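Glutaredoxin-2 (Vaccinia virus, PDB 2G2Q) passes disulfide bonds in the host cytoplasm from a membrane-associated viral thiol protein to virion membrane protein substrates, a step needed for virion morphogenesis. Local coordinates at residues 18-30 with 98-112. Numbering follows the deposited sequence.
With SO4 (sulfate ion), chain D.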
loop_
_atom_site.group_PDB
_atom_site.type_symbol
_atom_site.label_atom_id
_atom_site.label_comp_id
_atom_site.label_asym_id
_atom_site.label_seq_id
_atom_site.Cartn_x
_atom_site.Cartn_y
_atom_site.Cartn_z
ATOM N N ASN A 18 1.392 -2.010 -9.864
ATOM C CA ASN A 18 2.853 -2.200 -9.890
ATOM C C ASN A 18 3.426 -2.674 -8.561
ATOM O O ASN A 18 4.343 -3.484 -8.522
ATOM C CB ASN A 18 3.582 -0.955 -10.408
ATOM C CG ASN A 18 3.354 -0.739 -11.885
ATOM O OD1 ASN A 18 2.984 0.354 -12.317
ATOM N ND2 ASN A 18 3.532 -1.796 -12.674
ATOM N N VAL A 19 2.864 -2.184 -7.472
ATOM C CA VAL A 19 3.265 -2.657 -6.161
ATOM C C VAL A 19 2.897 -4.135 -5.958
ATOM O O VAL A 19 3.762 -4.926 -5.606
ATOM C CB VAL A 19 2.725 -1.757 -5.054
ATOM C CG1 VAL A 19 2.999 -2.371 -3.683
ATOM C CG2 VAL A 19 3.375 -0.376 -5.164
ATOM N N SER A 20 1.642 -4.514 -6.223
ATOM C CA SER A 20 1.246 -5.931 -6.175
ATOM C C SER A 20 2.132 -6.816 -7.029
ATOM O O SER A 20 2.501 -7.918 -6.607
ATOM C CB SER A 20 -0.200 -6.121 -6.613
ATOM O OG SER A 20 -1.070 -5.463 -5.708
ATOM N N ASP A 21 2.451 -6.347 -8.234
ATOM C CA ASP A 21 3.332 -7.073 -9.139
ATOM C C ASP A 21 4.671 -7.395 -8.506
ATOM O O ASP A 21 5.115 -8.541 -8.551
ATOM C CB ASP A 21 3.538 -6.304 -10.431
ATOM C CG ASP A 21 2.461 -6.588 -11.439
ATOM O OD1 ASP A 21 1.305 -6.846 -11.026
ATOM O OD2 ASP A 21 2.771 -6.574 -12.651
ATOM N N ALA A 22 5.294 -6.377 -7.912
ATOM C CA ALA A 22 6.570 -6.519 -7.228
ATOM C C ALA A 22 6.420 -7.492 -6.068
ATOM O O ALA A 22 7.263 -8.369 -5.862
ATOM C CB ALA A 22 7.044 -5.172 -6.720
ATOM N N VAL A 23 5.331 -7.339 -5.324
ATOM C CA VAL A 23 5.089 -8.184 -4.161
ATOM C C VAL A 23 4.834 -9.653 -4.556
ATOM O O VAL A 23 5.105 -10.566 -3.769
ATOM C CB VAL A 23 3.978 -7.605 -3.270
ATOM C CG1 VAL A 23 3.747 -8.481 -2.068
ATOM C CG2 VAL A 23 4.364 -6.199 -2.804
ATOM N N GLU A 24 4.371 -9.875 -5.787
ATOM C CA GLU A 24 4.160 -11.234 -6.302
ATOM C C GLU A 24 5.450 -12.038 -6.424
ATOM O O GLU A 24 5.435 -13.268 -6.334
ATOM C CB GLU A 24 3.442 -11.217 -7.654
ATOM C CG GLU A 24 1.931 -11.014 -7.566
ATOM C CD GLU A 24 1.197 -12.214 -6.975
ATOM O OE1 GLU A 24 1.376 -13.339 -7.498
ATOM O OE2 GLU A 24 0.430 -12.024 -5.997
ATOM N N GLU A 25 6.567 -11.346 -6.625
ATOM C CA GLU A 25 7.858 -12.019 -6.737
ATOM C C GLU A 25 8.296 -12.628 -5.401
ATOM O O GLU A 25 9.245 -13.398 -5.339
ATOM C CB GLU A 25 8.894 -11.060 -7.316
ATOM C CG GLU A 25 8.630 -10.778 -8.796
ATOM C CD GLU A 25 9.350 -9.549 -9.332
ATOM O OE1 GLU A 25 9.868 -9.608 -10.473
ATOM O OE2 GLU A 25 9.392 -8.526 -8.619
ATOM N N LEU A 26 7.565 -12.303 -4.341
ATOM C CA LEU A 26 7.831 -12.843 -3.007
ATOM C C LEU A 26 6.803 -13.908 -2.591
ATOM O O LEU A 26 6.695 -14.224 -1.405
ATOM C CB LEU A 26 7.868 -11.703 -1.969
ATOM C CG LEU A 26 8.786 -10.488 -2.197
ATOM C CD1 LEU A 26 8.577 -9.443 -1.096
ATOM C CD2 LEU A 26 10.264 -10.883 -2.287
ATOM N N LYS A 27 6.073 -14.466 -3.564
ATOM C CA LYS A 27 5.021 -15.487 -3.310
ATOM C C LYS A 27 5.507 -16.809 -2.709
ATOM O O LYS A 27 4.722 -17.559 -2.112
ATOM C CB LYS A 27 4.192 -15.772 -4.572
ATOM C CG LYS A 27 4.943 -16.468 -5.725
ATOM C CD LYS A 27 4.094 -16.431 -6.987
ATOM C CE LYS A 27 4.935 -16.283 -8.251
ATOM N NZ LYS A 27 5.414 -17.583 -8.782
ATOM N N SER A 28 6.787 -17.114 -2.885
ATOM C CA SER A 28 7.334 -18.324 -2.306
ATOM C C SER A 28 7.572 -18.104 -0.814
ATOM O O SER A 28 7.839 -19.042 -0.076
ATOM C CB SER A 28 8.621 -18.734 -3.020
ATOM O OG SER A 28 9.699 -17.886 -2.662
ATOM N N GLU A 29 7.446 -16.855 -0.377
ATOM C CA GLU A 29 7.712 -16.493 1.006
ATOM C C GLU A 29 6.444 -16.070 1.750
ATOM O O GLU A 29 6.275 -16.385 2.928
ATOM C CB GLU A 29 8.769 -15.391 1.049
ATOM C CG GLU A 29 9.478 -15.200 2.394
ATOM C CD GLU A 29 10.612 -14.173 2.297
ATOM O OE1 GLU A 29 11.078 -13.892 1.162
ATOM O OE2 GLU A 29 11.035 -13.642 3.352
ATOM N N TYR A 30 5.554 -15.359 1.068
ATOM C CA TYR A 30 4.331 -14.891 1.709
ATOM C C TYR A 30 3.093 -15.217 0.905
ATOM O O TYR A 30 3.116 -15.181 -0.330
ATOM C CB TYR A 30 4.362 -13.376 1.906
ATOM C CG TYR A 30 5.506 -12.843 2.726
ATOM C CD1 TYR A 30 6.653 -12.361 2.112
ATOM C CD2 TYR A 30 5.431 -12.798 4.122
ATOM C CE1 TYR A 30 7.702 -11.853 2.855
ATOM C CE2 TYR A 30 6.478 -12.286 4.874
ATOM C CZ TYR A 30 7.610 -11.818 4.227
ATOM O OH TYR A 30 8.664 -11.315 4.954
ATOM N N ASP A 98 6.923 3.013 -14.532
ATOM C CA ASP A 98 7.044 1.605 -14.976
ATOM C C ASP A 98 7.364 0.692 -13.790
ATOM O O ASP A 98 6.719 0.797 -12.746
ATOM C CB ASP A 98 7.993 1.383 -16.188
ATOM C CG ASP A 98 9.346 2.077 -16.043
ATOM O OD1 ASP A 98 9.392 3.323 -16.051
ATOM O OD2 ASP A 98 10.377 1.369 -15.966
ATOM N N LYS A 99 8.331 -0.208 -13.946
ATOM C CA LYS A 99 8.748 -1.069 -12.837
ATOM C C LYS A 99 9.460 -0.226 -11.779
ATOM O O LYS A 99 9.160 -0.342 -10.581
ATOM C CB LYS A 99 9.664 -2.208 -13.334
ATOM C CG LYS A 99 8.942 -3.386 -14.019
ATOM C CD LYS A 99 8.203 -4.265 -13.000
ATOM C CE LYS A 99 7.447 -5.409 -13.671
ATOM N NZ LYS A 99 8.343 -6.516 -14.095
ATOM N N SER A 100 10.381 0.626 -12.251
ATOM C CA SER A 100 11.160 1.584 -11.440
ATOM C C SER A 100 10.389 2.381 -10.376
ATOM O O SER A 100 10.988 3.062 -9.548
ATOM C CB SER A 100 11.856 2.573 -12.369
ATOM O OG SER A 100 12.687 1.889 -13.281
ATOM N N LEU A 101 9.066 2.324 -10.450
ATOM C CA LEU A 101 8.187 2.826 -9.415
ATOM C C LEU A 101 8.478 2.106 -8.085
ATOM O O LEU A 101 8.436 2.716 -7.007
ATOM C CB LEU A 101 6.747 2.559 -9.853
ATOM C CG LEU A 101 5.543 3.199 -9.168
ATOM C CD1 LEU A 101 5.232 2.581 -7.794
ATOM C CD2 LEU A 101 5.720 4.716 -9.078
ATOM N N VAL A 102 8.749 0.802 -8.187
ATOM C CA VAL A 102 9.061 -0.034 -7.039
ATOM C C VAL A 102 10.474 -0.598 -7.163
ATOM O O VAL A 102 10.894 -1.070 -8.226
ATOM C CB VAL A 102 8.067 -1.224 -6.859
ATOM C CG1 VAL A 102 8.141 -1.759 -5.436
ATOM C CG2 VAL A 102 6.634 -0.829 -7.186
ATOM N N ASN A 103 11.207 -0.524 -6.065
ATOM C CA ASN A 103 12.495 -1.159 -5.953
ATOM C C ASN A 103 12.327 -2.370 -5.038
ATOM O O ASN A 103 12.131 -2.225 -3.828
ATOM C CB ASN A 103 13.498 -0.164 -5.395
ATOM C CG ASN A 103 14.877 -0.735 -5.290
ATOM O OD1 ASN A 103 15.060 -1.872 -4.859
ATOM N ND2 ASN A 103 15.867 0.056 -5.674
ATOM N N LEU A 104 12.373 -3.556 -5.632
ATOM C CA LEU A 104 12.028 -4.795 -4.954
ATOM C C LEU A 104 12.949 -5.053 -3.759
ATOM O O LEU A 104 12.500 -5.420 -2.667
ATOM C CB LEU A 104 12.133 -5.952 -5.945
ATOM C CG LEU A 104 11.259 -7.207 -5.879
ATOM C CD1 LEU A 104 12.048 -8.381 -6.472
ATOM C CD2 LEU A 104 10.742 -7.536 -4.471
ATOM N N GLU A 105 14.241 -4.842 -3.962
ATOM C CA GLU A 105 15.219 -5.166 -2.935
ATOM C C GLU A 105 15.016 -4.342 -1.655
ATOM O O GLU A 105 15.218 -4.850 -0.552
ATOM C CB GLU A 105 16.648 -5.045 -3.489
ATOM C CG GLU A 105 16.902 -5.881 -4.776
ATOM C CD GLU A 105 16.869 -7.403 -4.552
ATOM O OE1 GLU A 105 15.911 -7.924 -3.922
ATOM O OE2 GLU A 105 17.808 -8.086 -5.022
ATOM N N ILE A 106 14.593 -3.086 -1.802
ATOM C CA ILE A 106 14.291 -2.255 -0.634
ATOM C C ILE A 106 12.950 -2.666 -0.028
ATOM O O ILE A 106 12.799 -2.707 1.198
ATOM C CB ILE A 106 14.319 -0.736 -0.959
ATOM C CG1 ILE A 106 15.719 -0.317 -1.435
ATOM C CG2 ILE A 106 13.905 0.096 0.257
ATOM C CD1 ILE A 106 15.775 1.094 -2.043
ATOM N N LEU A 107 11.992 -2.990 -0.891
ATOM C CA LEU A 107 10.687 -3.431 -0.436
ATOM C C LEU A 107 10.806 -4.751 0.341
ATOM O O LEU A 107 10.217 -4.894 1.410
ATOM C CB LEU A 107 9.700 -3.548 -1.604
ATOM C CG LEU A 107 8.278 -3.954 -1.222
ATOM C CD1 LEU A 107 7.619 -2.962 -0.242
ATOM C CD2 LEU A 107 7.420 -4.128 -2.449
ATOM N N LYS A 108 11.587 -5.695 -0.189
ATOM C CA LYS A 108 11.833 -6.945 0.509
ATOM C C LYS A 108 12.385 -6.698 1.921
ATOM O O LYS A 108 11.838 -7.227 2.902
ATOM C CB LYS A 108 12.758 -7.874 -0.285
ATOM C CG LYS A 108 12.798 -9.287 0.310
ATOM C CD LYS A 108 13.706 -10.276 -0.442
ATOM C CE LYS A 108 13.479 -11.703 0.109
ATOM N NZ LYS A 108 14.133 -12.802 -0.680
ATOM N N SER A 109 13.449 -5.895 2.014
ATOM C CA SER A 109 14.044 -5.517 3.301
ATOM C C SER A 109 13.008 -4.946 4.261
ATOM O O SER A 109 12.937 -5.380 5.413
ATOM C CB SER A 109 15.152 -4.470 3.135
ATOM O OG SER A 109 16.153 -4.887 2.233
ATOM N N GLU A 110 12.231 -3.966 3.790
ATOM C CA GLU A 110 11.267 -3.270 4.636
ATOM C C GLU A 110 10.189 -4.224 5.160
ATOM O O GLU A 110 9.753 -4.115 6.320
ATOM C CB GLU A 110 10.636 -2.090 3.888
ATOM C CG GLU A 110 11.661 -1.006 3.478
ATOM C CD GLU A 110 11.062 0.096 2.589
ATOM O OE1 GLU A 110 11.372 1.286 2.822
ATOM O OE2 GLU A 110 10.278 -0.219 1.662
ATOM N N ILE A 111 9.761 -5.151 4.301
ATOM C CA ILE A 111 8.771 -6.154 4.678
ATOM C C ILE A 111 9.376 -7.116 5.708
ATOM O O ILE A 111 8.711 -7.547 6.644
ATOM C CB ILE A 111 8.291 -6.966 3.450
ATOM C CG1 ILE A 111 7.385 -6.119 2.569
ATOM C CG2 ILE A 111 7.566 -8.255 3.882
ATOM C CD1 ILE A 111 7.169 -6.756 1.198
ATOM N N GLU A 112 10.642 -7.448 5.524
ATOM C CA GLU A 112 11.262 -8.423 6.388
ATOM C C GLU A 112 11.586 -7.894 7.779
ATOM O O GLU A 112 11.547 -8.650 8.734
ATOM C CB GLU A 112 12.463 -9.073 5.697
ATOM C CG GLU A 112 12.005 -10.079 4.632
ATOM C CD GLU A 112 13.148 -10.748 3.906
ATOM O OE1 GLU A 112 13.006 -11.945 3.572
ATOM O OE2 GLU A 112 14.191 -10.089 3.670
HETATM S S SO4 D . 8.556 -12.432 8.401
HETATM O O1 SO4 D . 7.882 -12.009 9.619
HETATM O O2 SO4 D . 8.765 -11.284 7.521
HETATM O O3 SO4 D . 9.852 -13.000 8.781
HETATM O O4 SO4 D . 7.754 -13.447 7.718
#
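L26 and L104 meet through their CD2 methyls, 4.0 Å apart, near the middle of a largely apolar seam between residues 18-30 and 98-112. The other methyl of L26, CD1, runs tip to tip into CD1 of I111 at 3.8 Å, while L26 CD2 also lies on CG and CD of the extended K108 chain. Earlier in 18-30, A22 CB sits 3.8 Å from V102 CG1, and CG2 of V19 and CG2 of V102 touch where the two valines cross at about a right angle. V23 keeps CG1 anti to its backbone N (chi1 -179°), which places CG2 beside that nitrogen and 3.7 Å from L107 CD2.

In this thioredoxin fold, the helices 14-24 and 104-113 pack on the same face of the central sheet; their segments 18-24 and 104-112 cross at -74° with the axes 10.4 Å apart. V23 and I111 both reach L5 on strand 3-9, and V19 and L107 both reach I73 on strand 71-77. N103 is the N-cap of the helix that starts at L104; its OD1 accepts a weak bond from I106 N.

Polar groups gather at the E29-Y30 end. E29, fully extended, brings OE1 to within 3.7 Å of K108 NZ in a long salt bridge. Its OE2 lies 2.6 Å from E112 OE1, so one of the two acids probably carries a proton. The two carboxylate planes are turned 56° apart. Y30 slides past I111 in the opposite direction, with I111 CG2 coming at the ring obliquely. Y30 OH donates to sulfate O2 at 2.6 Å; the ion is probably from the crystallisation liquor. N3, K75 and Y116 also bind it.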